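Local coordinates for protein 1-phosphatidylinositol 4,5-bisphosphate phosphodiesterase (Drosophila melanogaster, PDB 6IRB) that belongs to the phosphoinositide phospholipase C-beta family and is represented here by an elongated, almost entirely helical region built on two long helices, at residues L97-H100 with V101-Q105; E202-S205 with T206-K210; S44-K47 with T48-A52; N76-T79 with K80-T83. The protein carries 2 engineered substitutions. All coordinates share one frame; numbering follows the deposited sequence.

Contact 1 (L97-H100 with V101-Q105); sequences LRQH and VQDSQ
S104 turns its hydroxyl back onto H100, and Q99 bends toward D103, through quite different torsions. In S104, OG lies beside the backbone N and anti to the carbonyl carbon (chi1 -56°), which points it at the preceding turn. Q99 instead swings CG to the side opposite its own N (chi1 -167°) and then folds at chi2, carrying its carboxamide along the helix toward D103. Both pairs are i to i+4 neighbours within helix 18-150, the longer arm of an antiparallel helical hairpin consistent with the C-terminal coiled coil of phospholipase C-beta enzymes.

The side chains of Q99 and D103 cross obliquely, with amide and carboxylate planes 62° apart. Q99 CG sits 3.6 Å from D103 OD2, and Q99 NE2 is 3.7 Å from the same oxygen, so the pair is in van der Waals contact, with no hydrogen bond between amide and carboxylate. V101 brings its CG2 methyl to 3.4 Å from L97 O, beside the backbone bond from V101 N to that oxygen. R98 directs its guanidinium to the N-terminal side, where it forms a cation-pi contact with W94 and a weak, long ion pair with D95.

H100 O takes two donors from one residue: S104 N approaches nearly along the C=O axis, whereas S104 OG, 2.6 Å from H100 O, comes from above the carbonyl plane.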
loop_
_atom_site.group_PDB
_atom_site.type_symbol
_atom_site.label_atom_id
_atom_site.label_comp_id
_atom_site.label_asym_id
_atom_site.label_seq_id
_atom_site.Cartn_x
_atom_site.Cartn_y
_atom_site.Cartn_z
ATOM N N LEU A 97 -0.234 -3.351 6.606
ATOM C CA LEU A 97 -1.466 -4.131 6.664
ATOM C C LEU A 97 -1.276 -5.394 7.490
ATOM O O LEU A 97 -2.122 -5.727 8.330
ATOM C CB LEU A 97 -1.947 -4.480 5.251
ATOM C CG LEU A 97 -2.586 -3.350 4.444
ATOM C CD1 LEU A 97 -3.370 -3.885 3.259
ATOM C CD2 LEU A 97 -3.514 -2.556 5.352
ATOM N N ARG A 98 -0.160 -6.105 7.271
ATOM C CA ARG A 98 0.130 -7.312 8.045
ATOM C C ARG A 98 0.087 -7.062 9.547
ATOM O O ARG A 98 -0.404 -7.904 10.307
ATOM C CB ARG A 98 1.479 -7.901 7.637
ATOM C CG ARG A 98 1.436 -8.570 6.276
ATOM C CD ARG A 98 2.813 -8.810 5.693
ATOM N NE ARG A 98 3.870 -8.045 6.337
ATOM C CZ ARG A 98 5.055 -8.556 6.647
ATOM N NH1 ARG A 98 5.313 -9.828 6.376
ATOM N NH2 ARG A 98 5.979 -7.804 7.233
ATOM N N GLN A 99 0.593 -5.916 10.001
ATOM C CA GLN A 99 0.513 -5.634 11.428
ATOM C C GLN A 99 -0.922 -5.361 11.854
ATOM O O GLN A 99 -1.390 -5.909 12.860
ATOM C CB GLN A 99 1.429 -4.485 11.835
ATOM C CG GLN A 99 1.531 -4.456 13.340
ATOM C CD GLN A 99 2.563 -5.414 13.884
ATOM O OE1 GLN A 99 2.912 -6.405 13.243
ATOM N NE2 GLN A 99 2.968 -5.189 15.124
ATOM N N HIS A 100 -1.627 -4.496 11.113
ATOM C CA HIS A 100 -3.058 -4.317 11.334
ATOM C C HIS A 100 -3.770 -5.633 11.577
ATOM O O HIS A 100 -4.417 -5.821 12.613
ATOM C CB HIS A 100 -3.690 -3.600 10.137
ATOM C CG HIS A 100 -3.468 -2.122 10.128
ATOM N ND1 HIS A 100 -2.563 -1.499 10.962
ATOM C CD2 HIS A 100 -4.071 -1.136 9.420
ATOM C CE1 HIS A 100 -2.613 -0.195 10.763
ATOM N NE2 HIS A 100 -3.518 0.052 9.831
ATOM N N VAL A 101 -3.615 -6.577 10.655
ATOM C CA VAL A 101 -4.293 -7.859 10.798
ATOM C C VAL A 101 -3.813 -8.590 12.043
ATOM O O VAL A 101 -4.620 -9.003 12.884
ATOM C CB VAL A 101 -4.107 -8.708 9.531
ATOM C CG1 VAL A 101 -4.743 -10.072 9.731
ATOM C CG2 VAL A 101 -4.718 -7.984 8.324
ATOM N N GLN A 102 -2.491 -8.739 12.190
ATOM C CA GLN A 102 -1.946 -9.419 13.362
ATOM C C GLN A 102 -2.446 -8.787 14.654
ATOM O O GLN A 102 -2.873 -9.486 15.578
ATOM C CB GLN A 102 -0.417 -9.421 13.320
ATOM C CG GLN A 102 0.218 -10.483 14.226
ATOM C CD GLN A 102 0.104 -11.906 13.671
ATOM O OE1 GLN A 102 -0.141 -12.107 12.476
ATOM N NE2 GLN A 102 0.271 -12.899 14.547
ATOM N N ASP A 103 -2.395 -7.463 14.740
ATOM C CA ASP A 103 -2.872 -6.802 15.947
ATOM C C ASP A 103 -4.381 -6.952 16.088
ATOM O O ASP A 103 -4.874 -7.270 17.177
ATOM C CB ASP A 103 -2.400 -5.356 15.972
ATOM C CG ASP A 103 -0.929 -5.255 16.349
ATOM O OD1 ASP A 103 -0.325 -6.313 16.658
ATOM O OD2 ASP A 103 -0.375 -4.136 16.322
ATOM N N SER A 104 -5.138 -6.678 15.017
ATOM C CA SER A 104 -6.586 -6.886 15.064
ATOM C C SER A 104 -6.907 -8.294 15.546
ATOM O O SER A 104 -7.717 -8.485 16.460
ATOM C CB SER A 104 -7.207 -6.653 13.689
ATOM O OG SER A 104 -6.895 -5.362 13.204
ATOM N N GLN A 105 -6.285 -9.295 14.917
ATOM C CA GLN A 105 -6.386 -10.672 15.382
ATOM C C GLN A 105 -6.107 -10.759 16.878
ATOM O O GLN A 105 -6.959 -11.178 17.670
ATOM C CB GLN A 105 -5.405 -11.546 14.601
ATOM C CG GLN A 105 -5.053 -12.845 15.307
ATOM C CD GLN A 105 -4.345 -13.834 14.410
ATOM O OE1 GLN A 105 -4.519 -13.819 13.190
ATOM N NE2 GLN A 105 -3.524 -14.696 15.012
#

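Contact 2 (E202-S205 with T206-K210); sequences EEFS and TDVQK
T206 OG1 and D207 N both donate to the carbonyl of E203, each lying 2.8 Å from E203 O and arriving over the same face of the carbonyl plane. The hydroxyl comes in from well to the side, at a C=O...O angle of 116°, while the amide provides the regular helical bond. T206 N to E202 O and V208 N to F204 O are further backbone bonds. Two residues on, S205 O receives Q209 N, and the S205 hydroxyl is satisfied by I201 O of its own helix and by K109 NZ of helix 18-150, a polar tie between the two arms of the hairpin.

On the side facing that helix, V208 CG1 lies over one face of the F204 ring in a CH-pi contact, 3.8 Å from the ring centroid and offset toward the rim. F204 packs on M108, K109 and M112, so the pair belongs to the interhelical seam.

Two carboxylates come close on the outer side: E203 OE2 approaches D207 OD1 to 4.3 Å, with the planes nearly perpendicular, and would be expected to repel it if both are charged. K210 NZ, 3.5 Å from D207 OD1 in a salt bridge, probably offsets part of this.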
loop_
_atom_site.group_PDB
_atom_site.type_symbol
_atom_site.label_atom_id
_atom_site.label_comp_id
_atom_site.label_asym_id
_atom_site.label_seq_id
_atom_site.Cartn_x
_atom_site.Cartn_y
_atom_site.Cartn_z
ATOM N N GLU A 202 -11.537 -22.651 20.460
ATOM C CA GLU A 202 -11.268 -23.578 19.372
ATOM C C GLU A 202 -11.839 -23.068 18.060
ATOM O O GLU A 202 -11.120 -22.930 17.065
ATOM C CB GLU A 202 -11.875 -24.929 19.741
ATOM C CG GLU A 202 -12.099 -25.898 18.609
ATOM C CD GLU A 202 -13.121 -26.965 18.981
ATOM O OE1 GLU A 202 -13.322 -27.223 20.193
ATOM O OE2 GLU A 202 -13.732 -27.536 18.054
ATOM N N GLU A 203 -13.133 -22.746 18.053
ATOM C CA GLU A 203 -13.769 -22.266 16.831
ATOM C C GLU A 203 -13.177 -20.940 16.379
ATOM O O GLU A 203 -12.954 -20.731 15.181
ATOM C CB GLU A 203 -15.272 -22.152 17.029
ATOM C CG GLU A 203 -15.980 -21.871 15.741
ATOM C CD GLU A 203 -16.971 -22.950 15.423
ATOM O OE1 GLU A 203 -17.471 -23.580 16.383
ATOM O OE2 GLU A 203 -17.218 -23.190 14.220
ATOM N N PHE A 204 -12.955 -20.012 17.311
ATOM C CA PHE A 204 -12.365 -18.734 16.927
ATOM C C PHE A 204 -11.002 -18.936 16.282
ATOM O O PHE A 204 -10.691 -18.313 15.262
ATOM C CB PHE A 204 -12.228 -17.793 18.126
ATOM C CG PHE A 204 -11.258 -16.648 17.890
ATOM C CD1 PHE A 204 -11.696 -15.467 17.299
ATOM C CD2 PHE A 204 -9.916 -16.752 18.243
ATOM C CE1 PHE A 204 -10.825 -14.409 17.073
ATOM C CE2 PHE A 204 -9.040 -15.699 18.012
ATOM C CZ PHE A 204 -9.495 -14.528 17.432
ATOM N N SER A 205 -10.168 -19.790 16.876
ATOM C CA SER A 205 -8.853 -20.051 16.303
ATOM C C SER A 205 -8.973 -20.589 14.876
ATOM O O SER A 205 -8.405 -20.014 13.940
ATOM C CB SER A 205 -8.069 -20.999 17.218
ATOM O OG SER A 205 -7.741 -20.360 18.449
ATOM N N THR A 206 -9.648 -21.732 14.691
ATOM C CA THR A 206 -9.887 -22.236 13.335
ATOM C C THR A 206 -10.402 -21.146 12.396
ATOM O O THR A 206 -9.974 -21.060 11.239
ATOM C CB THR A 206 -10.864 -23.414 13.342
ATOM O OG1 THR A 206 -12.186 -22.949 13.646
ATOM C CG2 THR A 206 -10.426 -24.480 14.342
ATOM N N ASP A 207 -11.342 -20.319 12.871
ATOM C CA ASP A 207 -11.969 -19.310 12.013
ATOM C C ASP A 207 -10.974 -18.262 11.531
ATOM O O ASP A 207 -11.071 -17.791 10.391
ATOM C CB ASP A 207 -13.134 -18.645 12.740
ATOM C CG ASP A 207 -14.430 -19.421 12.590
ATOM O OD1 ASP A 207 -14.381 -20.638 12.294
ATOM O OD2 ASP A 207 -15.503 -18.806 12.764
ATOM N N VAL A 208 -10.035 -17.851 12.387
ATOM C CA VAL A 208 -9.016 -16.898 11.942
ATOM C C VAL A 208 -8.040 -17.575 10.978
ATOM O O VAL A 208 -7.878 -17.129 9.835
ATOM C CB VAL A 208 -8.309 -16.221 13.140
ATOM C CG1 VAL A 208 -9.318 -15.452 13.991
ATOM C CG2 VAL A 208 -7.506 -17.188 14.018
ATOM N N GLN A 209 -7.380 -18.657 11.425
ATOM C CA GLN A 209 -6.371 -19.409 10.673
ATOM C C GLN A 209 -6.730 -19.543 9.193
ATOM O O GLN A 209 -5.854 -19.467 8.320
ATOM C CB GLN A 209 -6.143 -20.788 11.309
ATOM C CG GLN A 209 -5.521 -21.831 10.379
ATOM C CD GLN A 209 -5.666 -23.254 10.893
ATOM O OE1 GLN A 209 -6.769 -23.791 10.980
ATOM N NE2 GLN A 209 -4.542 -23.872 11.238
ATOM N N LYS A 210 -8.020 -19.765 8.919
ATOM C CA LYS A 210 -8.558 -19.722 7.561
ATOM C C LYS A 210 -8.082 -18.490 6.795
ATOM O O LYS A 210 -7.432 -18.598 5.745
ATOM C CB LYS A 210 -10.088 -19.740 7.628
ATOM C CG LYS A 210 -10.689 -21.122 7.554
ATOM C CD LYS A 210 -11.873 -21.266 8.480
ATOM C CE LYS A 210 -13.133 -20.659 7.906
ATOM N NZ LYS A 210 -14.298 -20.948 8.806
#

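Contact 3 (S44-K47 with T48-A52); sequences SVQK and TQNAA
Hydrogen bonding joins S44-K47 to T48-A52 first through V45 O, which accepts from both Q49 N and T48 OG1. The hydroxyl oxygen is 2.8 Å from V45 O and its approach is tilted 20° from the carbonyl plane. T48 can reach back because OG1 is set between its backbone N and carbonyl carbon (chi1 78°), a rotamer that lets a helical threonine bind the carbonyl three residues earlier. T48 N, N50 N and A51 N complete the ladder by donating to S44 O, Q46 O and K47 O.

All of this lies on the part of helix 18-150 that extends, as a single helix, beyond the antiparallel helical hairpin, a fold consistent with the C-terminal coiled coil of phospholipase C-beta; every touching residue is exposed.

Carbon contacts are slight. The T48 methyl CG2 makes a methyl-to-carbonyl contact, 3.2 Å from S44 O, and an apolar one brings V45 CG1 to 4.2 Å from CG of Q49, which itself lies against V45 O.

Among the amides, Q46 and N50 run at a slant to each other with planes only 20° apart. They touch at one point, without a hydrogen bond: N50 OD1 stands 4.0 Å from the methylene Q46 CG.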
loop_
_atom_site.group_PDB
_atom_site.type_symbol
_atom_site.label_atom_id
_atom_site.label_comp_id
_atom_site.label_asym_id
_atom_site.label_seq_id
_atom_site.Cartn_x
_atom_site.Cartn_y
_atom_site.Cartn_z
ATOM N N SER A 44 35.331 28.019 -56.753
ATOM C CA SER A 44 36.049 27.695 -55.524
ATOM C C SER A 44 35.484 28.442 -54.326
ATOM O O SER A 44 35.541 27.927 -53.206
ATOM C CB SER A 44 37.537 28.003 -55.671
ATOM O OG SER A 44 37.849 29.244 -55.065
ATOM N N VAL A 45 34.976 29.662 -54.527
ATOM C CA VAL A 45 34.382 30.397 -53.415
ATOM C C VAL A 45 33.090 29.725 -52.978
ATOM O O VAL A 45 32.820 29.591 -51.778
ATOM C CB VAL A 45 34.157 31.873 -53.789
ATOM C CG1 VAL A 45 32.996 32.449 -52.990
ATOM C CG2 VAL A 45 35.418 32.668 -53.495
ATOM N N GLN A 46 32.257 29.322 -53.935
ATOM C CA GLN A 46 31.086 28.537 -53.576
ATOM C C GLN A 46 31.482 27.235 -52.893
ATOM O O GLN A 46 30.756 26.749 -52.018
ATOM C CB GLN A 46 30.241 28.233 -54.804
ATOM C CG GLN A 46 28.887 27.659 -54.448
ATOM C CD GLN A 46 28.310 26.822 -55.562
ATOM O OE1 GLN A 46 28.953 25.887 -56.044
ATOM N NE2 GLN A 46 27.087 27.143 -55.973
ATOM N N LYS A 47 32.635 26.665 -53.264
ATOM C CA LYS A 47 33.080 25.420 -52.643
ATOM C C LYS A 47 33.379 25.611 -51.159
ATOM O O LYS A 47 32.925 24.823 -50.322
ATOM C CB LYS A 47 34.311 24.889 -53.380
ATOM C CG LYS A 47 34.865 23.590 -52.814
ATOM C CD LYS A 47 35.143 22.564 -53.909
ATOM C CE LYS A 47 36.487 21.872 -53.699
ATOM N NZ LYS A 47 36.700 20.755 -54.658
ATOM N N THR A 48 34.130 26.659 -50.810
ATOM C CA THR A 48 34.297 27.023 -49.405
ATOM C C THR A 48 32.944 27.292 -48.755
ATOM O O THR A 48 32.655 26.795 -47.658
ATOM C CB THR A 48 35.223 28.230 -49.269
ATOM O OG1 THR A 48 34.510 29.427 -49.601
ATOM C CG2 THR A 48 36.442 28.077 -50.176
ATOM N N GLN A 49 32.104 28.090 -49.423
ATOM C CA GLN A 49 30.813 28.477 -48.861
ATOM C C GLN A 49 30.007 27.241 -48.498
ATOM O O GLN A 49 29.480 27.119 -47.386
ATOM C CB GLN A 49 30.032 29.280 -49.903
ATOM C CG GLN A 49 30.447 30.707 -50.140
ATOM C CD GLN A 49 29.347 31.489 -50.833
ATOM O OE1 GLN A 49 28.581 30.932 -51.626
ATOM N NE2 GLN A 49 29.271 32.783 -50.554
ATOM N N ASN A 50 29.931 26.303 -49.436
ATOM C CA ASN A 50 29.221 25.055 -49.221
ATOM C C ASN A 50 29.932 24.182 -48.201
ATOM O O ASN A 50 29.293 23.628 -47.297
ATOM C CB ASN A 50 29.084 24.325 -50.552
ATOM C CG ASN A 50 27.961 24.879 -51.393
ATOM O OD1 ASN A 50 27.471 25.984 -51.141
ATOM N ND2 ASN A 50 27.555 24.128 -52.411
ATOM N N ALA A 51 31.257 24.072 -48.308
ATOM C CA ALA A 51 31.978 23.167 -47.422
ATOM C C ALA A 51 31.810 23.576 -45.970
ATOM O O ALA A 51 31.587 22.724 -45.103
ATOM C CB ALA A 51 33.459 23.129 -47.794
ATOM N N ALA A 52 31.919 24.873 -45.683
ATOM C CA ALA A 52 31.788 25.308 -44.300
ATOM C C ALA A 52 30.395 25.013 -43.761
ATOM O O ALA A 52 30.247 24.261 -42.792
ATOM C CB ALA A 52 32.104 26.797 -44.184
#

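Contact 4 (N76-T79 with K80-T83); sequences NDQT and KQWT
Q78 and Q81 set their carboxamides nearly parallel, 22° between the planes, yet the groups do not stack: Q78 CD and Q81 CD are 6.4 Å apart. What touches is the Q81 oxygen, OE1, which lies 3.4 Å from Q78 CA, while the aliphatic part of Q81 rests on the preceding turn with CG at 3.1 Å from D77 O. Q81 CG lies beside the backbone N (chi1 -76°) and the chain runs extended from there, carrying the amide back along the helix. The W82 side chain leads away from the N76-T79 turn; its CB makes the closest approach, 3.0 Å from T79 O.

This is a single-helix contact on the surface of helix 18-150. T79 OG1 donates to N76 O at 2.9 Å from above the carbonyl plane, 42° out of it, and has a further weak bond to I75 O. N76 O also receives K80 N in a weak bond of 3.4 Å, and the bond from W82 N to Q78 O is weak too.

Q81 N to D77 O and T83 N to T79 O are the firmer links, so the two halves are joined by backbone bonds, while the T79 hydroxyl ties back within its own turn and the glutamine amides add carbon-oxygen packing but no bond between them.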
loop_
_atom_site.group_PDB
_atom_site.type_symbol
_atom_site.label_atom_id
_atom_site.label_comp_id
_atom_site.label_asym_id
_atom_site.label_seq_id
_atom_site.Cartn_x
_atom_site.Cartn_y
_atom_site.Cartn_z
ATOM N N ASN A 76 14.236 8.037 -18.863
ATOM C CA ASN A 76 14.268 6.599 -18.592
ATOM C C ASN A 76 14.788 6.336 -17.186
ATOM O O ASN A 76 14.339 5.403 -16.509
ATOM C CB ASN A 76 15.126 5.855 -19.621
ATOM C CG ASN A 76 14.509 5.852 -21.011
ATOM O OD1 ASN A 76 13.319 6.120 -21.175
ATOM N ND2 ASN A 76 15.317 5.537 -22.017
ATOM N N ASP A 77 15.744 7.148 -16.736
ATOM C CA ASP A 77 16.195 7.079 -15.353
ATOM C C ASP A 77 15.100 7.576 -14.412
ATOM O O ASP A 77 14.768 6.918 -13.418
ATOM C CB ASP A 77 17.473 7.908 -15.189
ATOM C CG ASP A 77 18.713 7.191 -15.699
ATOM O OD1 ASP A 77 18.618 5.988 -16.024
ATOM O OD2 ASP A 77 19.779 7.840 -15.794
ATOM N N GLN A 78 14.528 8.746 -14.729
ATOM C CA GLN A 78 13.398 9.305 -13.988
ATOM C C GLN A 78 12.187 8.379 -13.899
ATOM O O GLN A 78 11.471 8.408 -12.890
ATOM C CB GLN A 78 12.959 10.615 -14.642
ATOM C CG GLN A 78 13.884 11.790 -14.412
ATOM C CD GLN A 78 13.171 13.115 -14.614
ATOM O OE1 GLN A 78 12.018 13.150 -15.054
ATOM N NE2 GLN A 78 13.840 14.209 -14.268
ATOM N N THR A 79 11.943 7.538 -14.906
ATOM C CA THR A 79 10.777 6.664 -14.808
ATOM C C THR A 79 11.012 5.494 -13.868
ATOM O O THR A 79 10.180 5.221 -12.997
ATOM C CB THR A 79 10.363 6.145 -16.183
ATOM O OG1 THR A 79 11.461 5.448 -16.783
ATOM C CG2 THR A 79 9.901 7.299 -17.074
ATOM N N LYS A 80 12.117 4.768 -14.039
ATOM C CA LYS A 80 12.452 3.744 -13.056
ATOM C C LYS A 80 12.443 4.307 -11.647
ATOM O O LYS A 80 11.870 3.696 -10.740
ATOM C CB LYS A 80 13.763 3.053 -13.406
ATOM C CG LYS A 80 13.470 1.901 -14.364
ATOM C CD LYS A 80 12.025 1.391 -14.114
ATOM C CE LYS A 80 11.608 0.217 -14.987
ATOM N NZ LYS A 80 10.740 -0.728 -14.227
ATOM N N GLN A 81 13.153 5.416 -11.423
ATOM C CA GLN A 81 13.127 6.072 -10.119
ATOM C C GLN A 81 11.714 6.032 -9.542
ATOM O O GLN A 81 11.511 5.693 -8.369
ATOM C CB GLN A 81 13.661 7.495 -10.257
ATOM C CG GLN A 81 15.179 7.494 -10.401
ATOM C CD GLN A 81 15.769 8.863 -10.658
ATOM O OE1 GLN A 81 15.061 9.804 -11.019
ATOM N NE2 GLN A 81 17.084 8.974 -10.498
ATOM N N TRP A 82 10.723 6.377 -10.373
ATOM C CA TRP A 82 9.320 6.294 -9.971
ATOM C C TRP A 82 8.930 4.851 -9.644
ATOM O O TRP A 82 8.275 4.592 -8.629
ATOM C CB TRP A 82 8.454 6.847 -11.109
ATOM C CG TRP A 82 6.979 7.136 -10.878
ATOM C CD1 TRP A 82 5.933 6.326 -11.219
ATOM C CD2 TRP A 82 6.387 8.380 -10.439
ATOM N NE1 TRP A 82 4.737 6.946 -10.939
ATOM C CE2 TRP A 82 4.985 8.209 -10.468
ATOM C CE3 TRP A 82 6.906 9.603 -9.988
ATOM C CZ2 TRP A 82 4.094 9.214 -10.060
ATOM C CZ3 TRP A 82 6.017 10.602 -9.584
ATOM C CH2 TRP A 82 4.629 10.398 -9.627
ATOM N N THR A 83 9.352 3.892 -10.480
ATOM C CA THR A 83 9.042 2.480 -10.240
ATOM C C THR A 83 9.678 1.981 -8.947
ATOM O O THR A 83 9.064 1.204 -8.204
ATOM C CB THR A 83 9.489 1.625 -11.430
ATOM O OG1 THR A 83 8.518 1.722 -12.477
ATOM C CG2 THR A 83 9.649 0.156 -11.034
#

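In the fold
Contacts 1, 3 and 4 are successive stations on helix 18-150, whereas contact 2 lies near the end of the returning helix 157-210. All four are surface contacts without a buried residue. Contact 2 comes nearest to a core, because F204 and V208 face the other arm; it touches contact 1, where F204 CZ reaches Q105 O, and their centres are about 15 Å apart. Contact 3, about 79 Å from contact 1 between centres, and contact 4, about 32 Å away, lie beyond the paired region, and their chemistry is hydroxyls and amides against backbone carbonyls. Contact 2 has aromatic packing and a salt bridge, whereas in contact 1 the cation-pi partner of R98 lies outside.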